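Side-chain contacts in caspase Nc subunit 1 (Drosophila melanogaster, PDB 2FP3), which acts as an initiator caspase, a cysteine endopeptidase in the cascade of caspases that carries out apoptosis and steroid-mediated cell death during metamorphosis: residues K87-L92 and W254-F259; D109-L114 and M132-H137; M117-S122 and D162-A167; N174-L179 and K305-N310; D265-H268 and D274-K277. The protein carries 2 engineered substitutions. One frame throughout, in Å; residues are numbered along the deposited sequence.

Contact 1 of 5, residues K87-L92 and W254-F259; sequences KSLIHL and WYIQKF
The Phe-259 ring meets Leu-92 obliquely, with Leu-92 CD2 4.3 Å from Phe-259 CE2, while the Phe-259 side chain also touches Thr-279 of helix 272-284. The other flat group at the contact is the amide of Gln-257, bent back toward helix 82-95 by its second torsion (chi2 -56°), which brings Gln-257 CD to 3.6 Å from Ser-88 OG. That hydroxyl has a sound partner in its own helix, the carbonyl O of Lys-84. Between these two ends lies an aliphatic contact: Leu-89 and Ile-256 cross at about a right angle, and the branch methyl does the touching, Ile-256 CG2 standing 4.1 Å from Leu-89 CG. Ile-256 CG2 lies anti to its backbone N because CG1 takes the place beside that N (chi1 -74°), and its CB points at the partner helix. The axes of the two segments approach to 9.9 Å and run nearly parallel, 25° apart. At this spacing the interface is side chain against side chain, and it buries 233 Å² in all. Beneath it, Leu-89 rests on Val-133 and Met-135 of strand 130-139, and Ile-256 also reaches Met-135. Two neighbouring helices laid side by side over a central beta-sheet are characteristic of the alpha/beta caspase domain, and here they join parts of the chain more than 160 residues apart.

Contact 2 of 5, residues D109-L114 and M132-H137; sequences DQFFKL and MVLMTH
A sulfur approaches an aromatic ring at its edge: Met-132 SD sits 5.3 Å from the centroid of the Phe-111 ring and 80° off the ring normal, a Met-aromatic contact made near the ring plane. The closest ring atom is Phe-111 CZ, 4.1 Å from Met-132 SD. Met-132 is extended as far as its sulfur (chi1 174°, chi2 -170°), which carries SD out from the strand toward the helix. On the next ring atom, Phe-111 CE1, Leu-134 CD1 packs at 4.1 Å from an oblique direction. From the helix, Phe-111 alone reaches the strand segment; the nearest CA pair, Phe-111 with Leu-134, is still 10.0 Å apart. Its ring also meets that of Phe-149, and Ile-160 of helix 157-162 touches both Met-132 and Leu-134. No hydrogen bond crosses this buried, apolar interface. Helix 108-119 thus packs on one face of the central sheet of the caspase fold, against the strand that leads to His-137, an active-site residue by similarity with other caspases.

Contact 3 of 5, residues M117-S122 and D162-A167; sequences MVTSSS and DHFQTA
Thr-119 OG1, at the centre of the contact, is tied to its own helix: the hydroxyl bonds to Leu-115 O one turn back, with a weak second bond to Thr-116 O. The first torsion (chi1 46°) sets OG1 between the backbone N and the carbonyl carbon, and leaves CG2 beside the N, where it faces the loop. There Thr-119 CG2 lies 4.0 Å from Phe-164 CE1, the two side chains crossing at about a right angle, and the edge of the His-163 imidazole is turned to the threonine. The contact joins the end of helix 108-119 to a type I beta turn, Asp-162 to Gln-165. In that turn Asp-162 O receives Gln-165 N at 3.0 Å and, from the opposite face of the carbonyl plane, Gln-165 NE2 at 3.3 Å. Ser-121 is the N-cap of helix 122-126, its OG bonding Val-124 N; the same OG donates to Val-118 O at 2.9 Å, in the carbonyl plane. The His-163 imidazole covers the centre of one face of the Phe-164 ring, and Phe-164 also touches Lys-177 and Leu-179 of strand 177-181.

Contact 4 of 5, residues N174-L179 and K305-N310; sequences NKPKVL and KKLYFN
Strand 177-181 of the central caspase sheet, with the residues leading into it, is covered here by the chain that follows strand 297-301, Leu-307 being set against Pro-176 and Val-178. One methyl serves both partners: Leu-307 CD2 is 4.2 Å from Pro-176 CB and 4.2 Å from Val-178 CG2. Leu-307 CG stands anti to the backbone N (chi1 176°), which extends the branched end across the gap; the nearest CA pair, Pro-176 with Leu-307, is 7.5 Å apart. Phe-309 lies under the leucine in its own segment, with Leu-307 CG 4.3 Å above the phenylalanine ring plane, offset toward the rim. At the outer end the chemistry changes. A water donates to Asn-174 O at 2.9 Å and accepts from Lys-305 NZ at the same 2.9 Å, so the exposed end of the contact is joined through solvent while its inner part is buried and apolar. The CB of Lys-177 points away from Leu-307, and its ammonium is held by Leu-172 O and Ala-231 O. Val-178 lies in the sheet, its backbone bonded to Phe-130 and Met-132 of strand 130-139, whereas that of Lys-177 pairs with Asp-232 and Leu-234 toward strand 233-237. Leu-272, which begins helix 272-284, touches Val-178, Leu-307 and Phe-309 alike, and Tyr-53 lies against Pro-176 and Lys-305.

Contact 5 of 5, residues D265-H268 and D274-K277; sequences DHAH and DILK
Ile-275 drives its terminal methyl against the backbone of Ala-267: Ile-275 CD1 is 3.9 Å from Ala-267 CA and 4.0 Å from Ala-267 N. The same methyl lies 4.2 Å from His-266 C, so it rests on the peptide link between these residues more than on any side chain; even Ala-267 CB is 4.4 Å from Ile-275 CD1. An extended end (chi2 172°) lets the isoleucine reach this far, and Phe-259, Val-262 and Met-263 of helix 251-266 also touch it. The looser side belongs to His-266. Its CB comes no nearer than 4.5 Å to Ile-275 CG1, and its imidazole leads away from helix 272-284, making a weak bond to Val-262 O, with Asp-265 CB over one ring face. Beyond it His-268 turns back on its own segment, where His-268 NE2 makes a weak bond to Asp-265 O, 2.9 Å long but bent to 119° at the hydrogen. Asp-274, just before Ile-275, is exposed. The contact joins residues 265-268, in the last part of helix 251-266 and just beyond, to the first turns of helix 272-284. No hydrogen bond crosses it and the two segments bury only 86 Å² between them, which is consistent with van der Waals packing and the burial of one isoleucine rather than any directional bond between these segments.

All five contacts are largely buried, though partly exposed residues take part in contacts 1 and 5. Contact 1 lies nearest the centre of the chain, whereas contact 3 is farthest out and passes into exposed loops. Helix 251-266 serves contacts 1 and 5, which meet where Phe-259 CE1 stands 4.0 Å from Ile-275 CG2; helix 108-119 serves contacts 2 and 3. Contact 1 rests on the strand of contact 2, and contacts 2 and 4 use neighbouring strands. Contact 1 is mainly aliphatic and aromatic packing with a serine and a glutamine at one end, contacts 2 and 5 are apolar, contact 4 adds a water, and the sound polar bonds of contact 3 run within its segments or to nearby residues.

Contact 1 of 5, residues K87-L92 and W254-F259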
# COMPACT_ATOMS: atom_id res chain seq x y z
N LYS A 87 -6.95 7.53 -8.36
CA LYS A 87 -6.26 8.59 -9.10
C LYS A 87 -5.05 9.08 -8.32
O LYS A 87 -3.96 9.21 -8.87
CB LYS A 87 -7.20 9.77 -9.35
CG LYS A 87 -8.52 9.41 -10.04
CD LYS A 87 -9.45 10.62 -10.13
CE LYS A 87 -10.86 10.24 -10.58
NZ LYS A 87 -10.90 9.72 -11.97
N SER A 88 -5.24 9.35 -7.04
CA SER A 88 -4.15 9.82 -6.19
C SER A 88 -3.01 8.80 -6.15
O SER A 88 -1.84 9.15 -6.36
CB SER A 88 -4.66 10.07 -4.77
OG SER A 88 -5.64 11.10 -4.74
N LEU A 89 -3.33 7.54 -5.88
CA LEU A 89 -2.30 6.52 -5.81
C LEU A 89 -1.58 6.37 -7.14
O LEU A 89 -0.35 6.36 -7.18
CB LEU A 89 -2.90 5.18 -5.37
CG LEU A 89 -3.32 5.13 -3.90
CD1 LEU A 89 -4.20 3.92 -3.65
CD2 LEU A 89 -2.09 5.11 -3.01
N ILE A 90 -2.34 6.27 -8.23
CA ILE A 90 -1.72 6.12 -9.54
C ILE A 90 -0.80 7.31 -9.82
O ILE A 90 0.37 7.13 -10.15
CB ILE A 90 -2.78 5.99 -10.66
CG1 ILE A 90 -3.43 4.61 -10.57
CG2 ILE A 90 -2.13 6.13 -12.04
CD1 ILE A 90 -4.73 4.48 -11.35
N HIS A 91 -1.32 8.51 -9.66
CA HIS A 91 -0.51 9.69 -9.89
C HIS A 91 0.80 9.64 -9.09
O HIS A 91 1.89 9.78 -9.64
CB HIS A 91 -1.28 10.96 -9.51
CG HIS A 91 -0.40 12.17 -9.40
ND1 HIS A 91 0.23 12.73 -10.49
CD2 HIS A 91 -0.00 12.88 -8.32
CE1 HIS A 91 0.99 13.73 -10.09
NE2 HIS A 91 0.87 13.84 -8.78
N LEU A 92 0.67 9.43 -7.78
CA LEU A 92 1.83 9.37 -6.90
C LEU A 92 2.87 8.33 -7.30
O LEU A 92 4.08 8.61 -7.29
CB LEU A 92 1.39 9.06 -5.46
CG LEU A 92 2.52 8.69 -4.49
CD1 LEU A 92 3.43 9.89 -4.31
CD2 LEU A 92 1.93 8.25 -3.16
N TRP A 254 -9.28 9.12 3.72
CA TRP A 254 -8.59 10.26 4.31
C TRP A 254 -7.14 9.84 4.59
O TRP A 254 -6.21 10.63 4.42
CB TRP A 254 -9.29 10.68 5.60
CG TRP A 254 -8.90 12.05 6.04
CD1 TRP A 254 -8.33 12.39 7.23
CD2 TRP A 254 -9.06 13.27 5.31
NE1 TRP A 254 -8.11 13.75 7.28
CE2 TRP A 254 -8.56 14.31 6.11
CE3 TRP A 254 -9.58 13.58 4.04
CZ2 TRP A 254 -8.56 15.65 5.69
CZ3 TRP A 254 -9.58 14.91 3.63
CH2 TRP A 254 -9.07 15.93 4.45
N TYR A 255 -6.98 8.60 5.03
CA TYR A 255 -5.66 8.03 5.30
C TYR A 255 -4.87 8.05 3.99
O TYR A 255 -3.74 8.55 3.93
CB TYR A 255 -5.80 6.59 5.78
CG TYR A 255 -4.49 5.86 5.89
CD1 TYR A 255 -3.70 5.97 7.03
CD2 TYR A 255 -4.02 5.07 4.84
CE1 TYR A 255 -2.49 5.30 7.14
CE2 TYR A 255 -2.80 4.39 4.94
CZ TYR A 255 -2.05 4.51 6.10
OH TYR A 255 -0.87 3.80 6.24
N ILE A 256 -5.48 7.50 2.94
CA ILE A 256 -4.86 7.45 1.62
C ILE A 256 -4.49 8.83 1.08
O ILE A 256 -3.39 9.03 0.58
CB ILE A 256 -5.77 6.77 0.60
CG1 ILE A 256 -5.80 5.27 0.86
CG2 ILE A 256 -5.28 7.03 -0.81
CD1 ILE A 256 -6.77 4.54 -0.01
N GLN A 257 -5.42 9.77 1.18
CA GLN A 257 -5.15 11.11 0.68
C GLN A 257 -3.99 11.76 1.41
O GLN A 257 -3.08 12.30 0.79
CB GLN A 257 -6.40 11.99 0.79
CG GLN A 257 -7.56 11.50 -0.08
CD GLN A 257 -7.18 11.38 -1.54
OE1 GLN A 257 -7.43 10.35 -2.18
NE2 GLN A 257 -6.57 12.43 -2.09
N LYS A 258 -4.02 11.68 2.74
CA LYS A 258 -2.98 12.27 3.56
C LYS A 258 -1.65 11.59 3.25
O LYS A 258 -0.59 12.22 3.24
CB LYS A 258 -3.32 12.09 5.04
CG LYS A 258 -2.63 13.11 5.93
CD LYS A 258 -3.03 14.53 5.56
CE LYS A 258 -2.20 15.56 6.31
NZ LYS A 258 -2.57 16.97 5.99
N PHE A 259 -1.72 10.28 2.99
CA PHE A 259 -0.53 9.52 2.66
C PHE A 259 0.11 10.05 1.38
O PHE A 259 1.31 10.32 1.33
CB PHE A 259 -0.88 8.04 2.47
CG PHE A 259 0.27 7.21 2.00
CD1 PHE A 259 1.43 7.11 2.77
CD2 PHE A 259 0.21 6.54 0.78
CE1 PHE A 259 2.52 6.36 2.32
CE2 PHE A 259 1.30 5.79 0.33
CZ PHE A 259 2.45 5.70 1.11

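Contact 2 of 5, residues D109-L114 and M132-H137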
# COMPACT_ATOMS: atom_id res chain seq x y z
N ASP A 109 -11.79 -15.14 -5.83
CA ASP A 109 -11.05 -15.98 -6.75
C ASP A 109 -10.18 -15.19 -7.71
O ASP A 109 -9.03 -15.55 -7.96
CB ASP A 109 -12.02 -16.87 -7.54
CG ASP A 109 -11.31 -17.95 -8.32
OD1 ASP A 109 -10.61 -18.77 -7.68
OD2 ASP A 109 -11.44 -17.98 -9.56
N GLN A 110 -10.71 -14.11 -8.27
CA GLN A 110 -9.95 -13.29 -9.20
C GLN A 110 -8.78 -12.62 -8.48
O GLN A 110 -7.66 -12.58 -8.98
CB GLN A 110 -10.84 -12.23 -9.83
CG GLN A 110 -11.99 -12.77 -10.64
CD GLN A 110 -12.86 -11.67 -11.22
OE1 GLN A 110 -13.36 -10.81 -10.50
NE2 GLN A 110 -13.04 -11.69 -12.54
N PHE A 111 -9.06 -12.09 -7.29
CA PHE A 111 -8.05 -11.41 -6.51
C PHE A 111 -6.78 -12.21 -6.33
O PHE A 111 -5.69 -11.73 -6.62
CB PHE A 111 -8.57 -11.04 -5.12
CG PHE A 111 -7.54 -10.38 -4.26
CD1 PHE A 111 -7.09 -9.10 -4.57
CD2 PHE A 111 -6.93 -11.08 -3.23
CE1 PHE A 111 -6.05 -8.53 -3.86
CE2 PHE A 111 -5.89 -10.51 -2.52
CZ PHE A 111 -5.45 -9.24 -2.84
N PHE A 112 -6.91 -13.44 -5.84
CA PHE A 112 -5.76 -14.30 -5.62
C PHE A 112 -5.07 -14.75 -6.89
O PHE A 112 -3.92 -15.19 -6.86
CB PHE A 112 -6.15 -15.53 -4.79
CG PHE A 112 -6.33 -15.23 -3.33
CD1 PHE A 112 -7.59 -14.98 -2.81
CD2 PHE A 112 -5.23 -15.16 -2.48
CE1 PHE A 112 -7.76 -14.66 -1.45
CE2 PHE A 112 -5.38 -14.84 -1.13
CZ PHE A 112 -6.65 -14.59 -0.62
N LYS A 113 -5.78 -14.67 -8.01
CA LYS A 113 -5.18 -15.07 -9.27
C LYS A 113 -4.33 -13.90 -9.75
O LYS A 113 -3.21 -14.09 -10.22
CB LYS A 113 -6.25 -15.43 -10.30
CG LYS A 113 -5.67 -16.02 -11.59
CD LYS A 113 -6.74 -16.60 -12.49
CE LYS A 113 -6.13 -17.23 -13.74
NZ LYS A 113 -7.14 -17.93 -14.59
N LEU A 114 -4.86 -12.69 -9.61
CA LEU A 114 -4.14 -11.48 -10.02
C LEU A 114 -2.85 -11.37 -9.21
O LEU A 114 -1.78 -11.12 -9.75
CB LEU A 114 -4.96 -10.22 -9.74
CG LEU A 114 -6.31 -10.01 -10.41
CD1 LEU A 114 -6.86 -8.67 -9.95
CD2 LEU A 114 -6.16 -10.05 -11.93
N MET A 132 1.48 -3.07 -2.40
CA MET A 132 0.13 -3.45 -2.79
C MET A 132 -0.82 -2.61 -1.95
O MET A 132 -0.60 -2.42 -0.75
CB MET A 132 -0.14 -4.94 -2.51
CG MET A 132 -1.61 -5.34 -2.78
SD MET A 132 -2.12 -7.01 -2.23
CE MET A 132 -2.14 -6.81 -0.46
N VAL A 133 -1.85 -2.07 -2.59
CA VAL A 133 -2.84 -1.30 -1.86
C VAL A 133 -4.20 -1.89 -2.18
O VAL A 133 -4.66 -1.83 -3.32
CB VAL A 133 -2.84 0.20 -2.25
CG1 VAL A 133 -3.87 0.93 -1.41
CG2 VAL A 133 -1.47 0.80 -2.01
N LEU A 134 -4.81 -2.50 -1.17
CA LEU A 134 -6.12 -3.12 -1.33
C LEU A 134 -7.12 -2.25 -0.60
O LEU A 134 -7.03 -2.05 0.61
CB LEU A 134 -6.13 -4.53 -0.74
CG LEU A 134 -7.49 -5.25 -0.69
CD1 LEU A 134 -8.05 -5.39 -2.11
CD2 LEU A 134 -7.32 -6.61 -0.05
N MET A 135 -8.08 -1.71 -1.35
CA MET A 135 -9.10 -0.86 -0.76
C MET A 135 -10.47 -1.51 -0.89
O MET A 135 -11.01 -1.63 -1.98
CB MET A 135 -9.08 0.51 -1.44
CG MET A 135 -7.78 1.23 -1.22
SD MET A 135 -7.54 2.63 -2.28
CE MET A 135 -7.26 1.79 -3.87
N THR A 136 -11.01 -1.93 0.25
CA THR A 136 -12.32 -2.58 0.30
C THR A 136 -12.88 -2.45 1.72
O THR A 136 -12.41 -1.65 2.52
CB THR A 136 -12.20 -4.06 -0.06
OG1 THR A 136 -13.49 -4.68 -0.01
CG2 THR A 136 -11.28 -4.75 0.93
N HIS A 137 -13.90 -3.25 2.03
CA HIS A 137 -14.51 -3.25 3.35
C HIS A 137 -13.89 -4.38 4.17
O HIS A 137 -13.59 -5.45 3.63
CB HIS A 137 -16.02 -3.44 3.25
CG HIS A 137 -16.74 -2.29 2.61
ND1 HIS A 137 -16.57 -0.99 3.02
CD2 HIS A 137 -17.67 -2.26 1.63
CE1 HIS A 137 -17.36 -0.20 2.31
NE2 HIS A 137 -18.04 -0.95 1.46

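Contact 3 of 5, residues M117-S122 and D162-A167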
# COMPACT_ATOMS: atom_id res chain seq x y z
N MET A 117 -0.25 -13.79 -10.30
CA MET A 117 0.22 -13.42 -11.62
C MET A 117 1.21 -12.25 -11.51
O MET A 117 2.23 -12.18 -12.21
CB MET A 117 -0.98 -12.99 -12.47
CG MET A 117 -0.92 -13.39 -13.93
SD MET A 117 -2.39 -12.80 -14.82
CE MET A 117 -3.67 -13.86 -14.13
N VAL A 118 0.90 -11.33 -10.60
CA VAL A 118 1.75 -10.18 -10.41
C VAL A 118 3.04 -10.54 -9.69
O VAL A 118 4.12 -10.20 -10.18
CB VAL A 118 0.98 -9.09 -9.64
CG1 VAL A 118 1.93 -8.00 -9.17
CG2 VAL A 118 -0.10 -8.50 -10.56
N THR A 119 2.95 -11.24 -8.57
CA THR A 119 4.15 -11.60 -7.82
C THR A 119 5.03 -12.58 -8.57
O THR A 119 6.22 -12.66 -8.29
CB THR A 119 3.81 -12.14 -6.42
OG1 THR A 119 2.75 -13.09 -6.50
CG2 THR A 119 3.39 -11.00 -5.51
N SER A 120 4.46 -13.30 -9.53
CA SER A 120 5.22 -14.24 -10.34
C SER A 120 5.67 -13.61 -11.67
O SER A 120 6.34 -14.26 -12.48
CB SER A 120 4.37 -15.47 -10.64
OG SER A 120 4.51 -16.42 -9.59
N SER A 121 5.30 -12.35 -11.87
CA SER A 121 5.62 -11.63 -13.09
C SER A 121 7.11 -11.33 -13.29
O SER A 121 7.87 -11.16 -12.33
CB SER A 121 4.86 -10.30 -13.15
OG SER A 121 5.56 -9.27 -12.46
N SER A 122 7.51 -11.26 -14.54
CA SER A 122 8.87 -10.91 -14.87
C SER A 122 9.09 -9.52 -14.26
O SER A 122 10.18 -9.20 -13.80
CB SER A 122 9.06 -10.86 -16.39
OG SER A 122 8.14 -9.96 -16.99
N ASP A 162 0.06 -14.20 4.06
CA ASP A 162 0.79 -15.44 3.84
C ASP A 162 1.25 -15.62 2.41
O ASP A 162 2.24 -16.31 2.15
CB ASP A 162 -0.07 -16.62 4.27
CG ASP A 162 -0.15 -16.76 5.78
OD1 ASP A 162 -0.30 -15.73 6.48
OD2 ASP A 162 -0.07 -17.90 6.28
N HIS A 163 0.55 -15.00 1.47
CA HIS A 163 0.95 -15.13 0.09
C HIS A 163 2.37 -14.62 -0.12
O HIS A 163 3.06 -15.03 -1.05
CB HIS A 163 -0.00 -14.35 -0.81
CG HIS A 163 0.38 -14.41 -2.26
ND1 HIS A 163 1.16 -13.45 -2.86
CD2 HIS A 163 0.16 -15.36 -3.20
CE1 HIS A 163 1.41 -13.80 -4.11
NE2 HIS A 163 0.81 -14.96 -4.34
N PHE A 164 2.82 -13.74 0.77
CA PHE A 164 4.15 -13.16 0.65
C PHE A 164 5.27 -13.89 1.38
O PHE A 164 6.35 -13.34 1.56
CB PHE A 164 4.10 -11.69 1.06
CG PHE A 164 3.22 -10.86 0.18
CD1 PHE A 164 3.73 -10.24 -0.95
CD2 PHE A 164 1.85 -10.76 0.44
CE1 PHE A 164 2.90 -9.52 -1.82
CE2 PHE A 164 1.00 -10.04 -0.42
CZ PHE A 164 1.53 -9.42 -1.55
N GLN A 165 5.02 -15.13 1.79
CA GLN A 165 6.07 -15.92 2.44
C GLN A 165 7.10 -16.24 1.35
O GLN A 165 6.73 -16.43 0.19
CB GLN A 165 5.49 -17.21 3.01
CG GLN A 165 4.66 -18.01 2.02
CD GLN A 165 4.19 -19.34 2.58
OE1 GLN A 165 5.00 -20.22 2.88
NE2 GLN A 165 2.88 -19.49 2.72
N THR A 166 8.37 -16.29 1.73
CA THR A 166 9.44 -16.55 0.77
C THR A 166 9.14 -17.70 -0.20
O THR A 166 9.50 -17.64 -1.37
CB THR A 166 10.76 -16.87 1.49
OG1 THR A 166 10.68 -18.17 2.08
CG2 THR A 166 11.01 -15.85 2.59
N ALA A 167 8.49 -18.74 0.30
CA ALA A 167 8.16 -19.88 -0.55
C ALA A 167 7.32 -19.46 -1.75
O ALA A 167 7.62 -19.81 -2.89
CB ALA A 167 7.43 -20.94 0.25

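Contact 4 of 5, residues N174-L179 and K305-N310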
# COMPACT_ATOMS: atom_id res chain seq x y z
N ASN A 174 14.07 -10.68 0.52
CA ASN A 174 15.01 -9.59 0.79
C ASN A 174 14.69 -8.30 0.05
O ASN A 174 15.56 -7.46 -0.15
CB ASN A 174 16.43 -10.01 0.48
CG ASN A 174 16.93 -11.09 1.40
OD1 ASN A 174 17.28 -12.19 0.96
ND2 ASN A 174 16.96 -10.80 2.70
N LYS A 175 13.45 -8.16 -0.38
CA LYS A 175 13.03 -6.94 -1.07
C LYS A 175 11.99 -6.24 -0.21
O LYS A 175 11.23 -6.89 0.51
CB LYS A 175 12.43 -7.25 -2.44
CG LYS A 175 13.43 -7.62 -3.51
CD LYS A 175 12.74 -7.78 -4.86
CE LYS A 175 13.68 -8.29 -5.93
NZ LYS A 175 12.98 -8.40 -7.23
N PRO A 176 11.93 -4.92 -0.27
CA PRO A 176 10.96 -4.15 0.51
C PRO A 176 9.53 -4.46 0.06
O PRO A 176 9.20 -4.29 -1.12
CB PRO A 176 11.32 -2.70 0.20
CG PRO A 176 12.70 -2.75 -0.40
CD PRO A 176 12.77 -4.05 -1.11
N LYS A 177 8.68 -4.90 0.99
CA LYS A 177 7.27 -5.19 0.67
C LYS A 177 6.33 -4.36 1.55
O LYS A 177 6.37 -4.46 2.79
CB LYS A 177 6.98 -6.69 0.85
CG LYS A 177 7.80 -7.59 -0.08
CD LYS A 177 7.47 -9.06 0.13
CE LYS A 177 8.06 -9.58 1.42
NZ LYS A 177 9.54 -9.57 1.32
N VAL A 178 5.49 -3.55 0.92
CA VAL A 178 4.56 -2.69 1.64
C VAL A 178 3.14 -3.10 1.30
O VAL A 178 2.69 -2.86 0.18
CB VAL A 178 4.77 -1.20 1.26
CG1 VAL A 178 3.90 -0.29 2.15
CG2 VAL A 178 6.25 -0.82 1.41
N LEU A 179 2.45 -3.71 2.25
CA LEU A 179 1.08 -4.16 2.05
C LEU A 179 0.15 -3.19 2.77
O LEU A 179 0.21 -3.06 3.99
CB LEU A 179 0.91 -5.58 2.61
CG LEU A 179 1.99 -6.59 2.19
CD1 LEU A 179 1.75 -7.92 2.89
CD2 LEU A 179 1.99 -6.78 0.68
N LYS A 305 15.51 -2.22 7.33
CA LYS A 305 16.34 -1.24 6.65
C LYS A 305 15.47 -0.04 6.30
O LYS A 305 14.25 -0.15 6.26
CB LYS A 305 16.94 -1.82 5.37
CG LYS A 305 17.89 -2.98 5.56
CD LYS A 305 18.33 -3.52 4.21
CE LYS A 305 19.28 -4.69 4.34
NZ LYS A 305 19.74 -5.10 2.98
N LYS A 306 16.09 1.11 6.04
CA LYS A 306 15.33 2.29 5.67
C LYS A 306 14.87 2.15 4.22
O LYS A 306 15.55 1.53 3.39
CB LYS A 306 16.19 3.55 5.80
CG LYS A 306 16.78 3.80 7.18
CD LYS A 306 15.75 4.30 8.19
CE LYS A 306 16.40 4.45 9.56
NZ LYS A 306 15.49 4.94 10.62
N LEU A 307 13.71 2.72 3.92
CA LEU A 307 13.19 2.69 2.57
C LEU A 307 13.02 4.10 2.02
O LEU A 307 12.05 4.79 2.36
CB LEU A 307 11.85 1.95 2.50
CG LEU A 307 11.22 1.98 1.10
CD1 LEU A 307 12.23 1.45 0.10
CD2 LEU A 307 9.97 1.16 1.05
N TYR A 308 13.98 4.53 1.21
CA TYR A 308 13.90 5.84 0.57
C TYR A 308 13.47 5.53 -0.86
O TYR A 308 13.98 4.60 -1.48
CB TYR A 308 15.26 6.54 0.54
CG TYR A 308 15.69 7.09 1.88
CD1 TYR A 308 16.53 6.36 2.72
CD2 TYR A 308 15.22 8.34 2.33
CE1 TYR A 308 16.89 6.85 3.98
CE2 TYR A 308 15.58 8.84 3.58
CZ TYR A 308 16.42 8.09 4.40
OH TYR A 308 16.80 8.58 5.64
N PHE A 309 12.50 6.28 -1.36
CA PHE A 309 12.00 6.05 -2.70
C PHE A 309 12.84 6.74 -3.79
O PHE A 309 12.76 6.37 -4.97
CB PHE A 309 10.53 6.50 -2.78
CG PHE A 309 9.57 5.56 -2.07
CD1 PHE A 309 9.21 4.34 -2.64
CD2 PHE A 309 9.05 5.89 -0.82
CE1 PHE A 309 8.34 3.46 -1.98
CE2 PHE A 309 8.19 5.02 -0.15
CZ PHE A 309 7.83 3.80 -0.74
N ASN A 310 13.64 7.72 -3.38
CA ASN A 310 14.49 8.48 -4.31
C ASN A 310 13.71 8.80 -5.59
O ASN A 310 14.18 8.54 -6.70
CB ASN A 310 15.74 7.68 -4.65
CG ASN A 310 16.61 7.41 -3.44
OD1 ASN A 310 16.90 8.31 -2.66
ND2 ASN A 310 17.05 6.16 -3.28
O HOH W 1 17.47 -6.31 1.71

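Contact 5 of 5, residues D265-H268 and D274-K277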
# COMPACT_ATOMS: atom_id res chain seq x y z
N ASP A 265 5.22 15.46 -0.68
CA ASP A 265 6.10 16.48 -0.11
C ASP A 265 7.37 15.95 0.54
O ASP A 265 8.36 16.68 0.62
CB ASP A 265 5.33 17.34 0.89
CG ASP A 265 4.12 18.05 0.26
OD1 ASP A 265 4.26 18.63 -0.83
OD2 ASP A 265 3.02 18.02 0.87
N HIS A 266 7.38 14.70 0.97
CA HIS A 266 8.58 14.19 1.64
C HIS A 266 9.29 12.96 1.11
O HIS A 266 10.37 12.63 1.58
CB HIS A 266 8.26 13.98 3.11
CG HIS A 266 7.70 15.19 3.79
ND1 HIS A 266 6.36 15.30 4.12
CD2 HIS A 266 8.28 16.34 4.17
CE1 HIS A 266 6.16 16.48 4.68
NE2 HIS A 266 7.31 17.13 4.72
N ALA A 267 8.71 12.27 0.13
CA ALA A 267 9.34 11.08 -0.42
C ALA A 267 10.77 11.33 -0.93
O ALA A 267 11.62 10.44 -0.91
CB ALA A 267 8.48 10.49 -1.53
N HIS A 268 11.03 12.54 -1.39
CA HIS A 268 12.35 12.92 -1.90
C HIS A 268 13.40 12.98 -0.81
O HIS A 268 14.59 12.95 -1.09
CB HIS A 268 12.27 14.33 -2.50
CG HIS A 268 12.01 15.39 -1.47
ND1 HIS A 268 13.01 15.98 -0.74
CD2 HIS A 268 10.85 15.92 -1.01
CE1 HIS A 268 12.49 16.82 0.13
NE2 HIS A 268 11.17 16.80 -0.01
N ASP A 274 9.06 6.96 8.43
CA ASP A 274 8.88 8.32 8.93
C ASP A 274 7.61 8.89 8.30
O ASP A 274 6.79 9.54 8.96
CB ASP A 274 10.07 9.20 8.55
CG ASP A 274 11.13 9.25 9.63
OD1 ASP A 274 11.20 8.32 10.45
OD2 ASP A 274 11.90 10.23 9.64
N ILE A 275 7.44 8.62 7.02
CA ILE A 275 6.28 9.09 6.29
C ILE A 275 5.00 8.50 6.86
O ILE A 275 4.00 9.20 6.97
CB ILE A 275 6.43 8.74 4.79
CG1 ILE A 275 7.44 9.71 4.15
CG2 ILE A 275 5.08 8.79 4.09
CD1 ILE A 275 7.83 9.38 2.72
N LEU A 276 5.02 7.22 7.23
CA LEU A 276 3.85 6.56 7.80
C LEU A 276 3.51 7.17 9.16
O LEU A 276 2.34 7.33 9.48
CB LEU A 276 4.08 5.04 7.96
CG LEU A 276 4.14 4.21 6.68
CD1 LEU A 276 4.45 2.77 7.00
CD2 LEU A 276 2.83 4.31 5.92
N LYS A 277 4.51 7.50 9.96
CA LYS A 277 4.24 8.13 11.24
C LYS A 277 3.64 9.51 10.97
O LYS A 277 2.70 9.91 11.64
CB LYS A 277 5.51 8.29 12.08
CG LYS A 277 6.07 6.99 12.66
CD LYS A 277 7.40 7.29 13.33
CE LYS A 277 8.27 6.06 13.48
NZ LYS A 277 8.66 5.47 12.20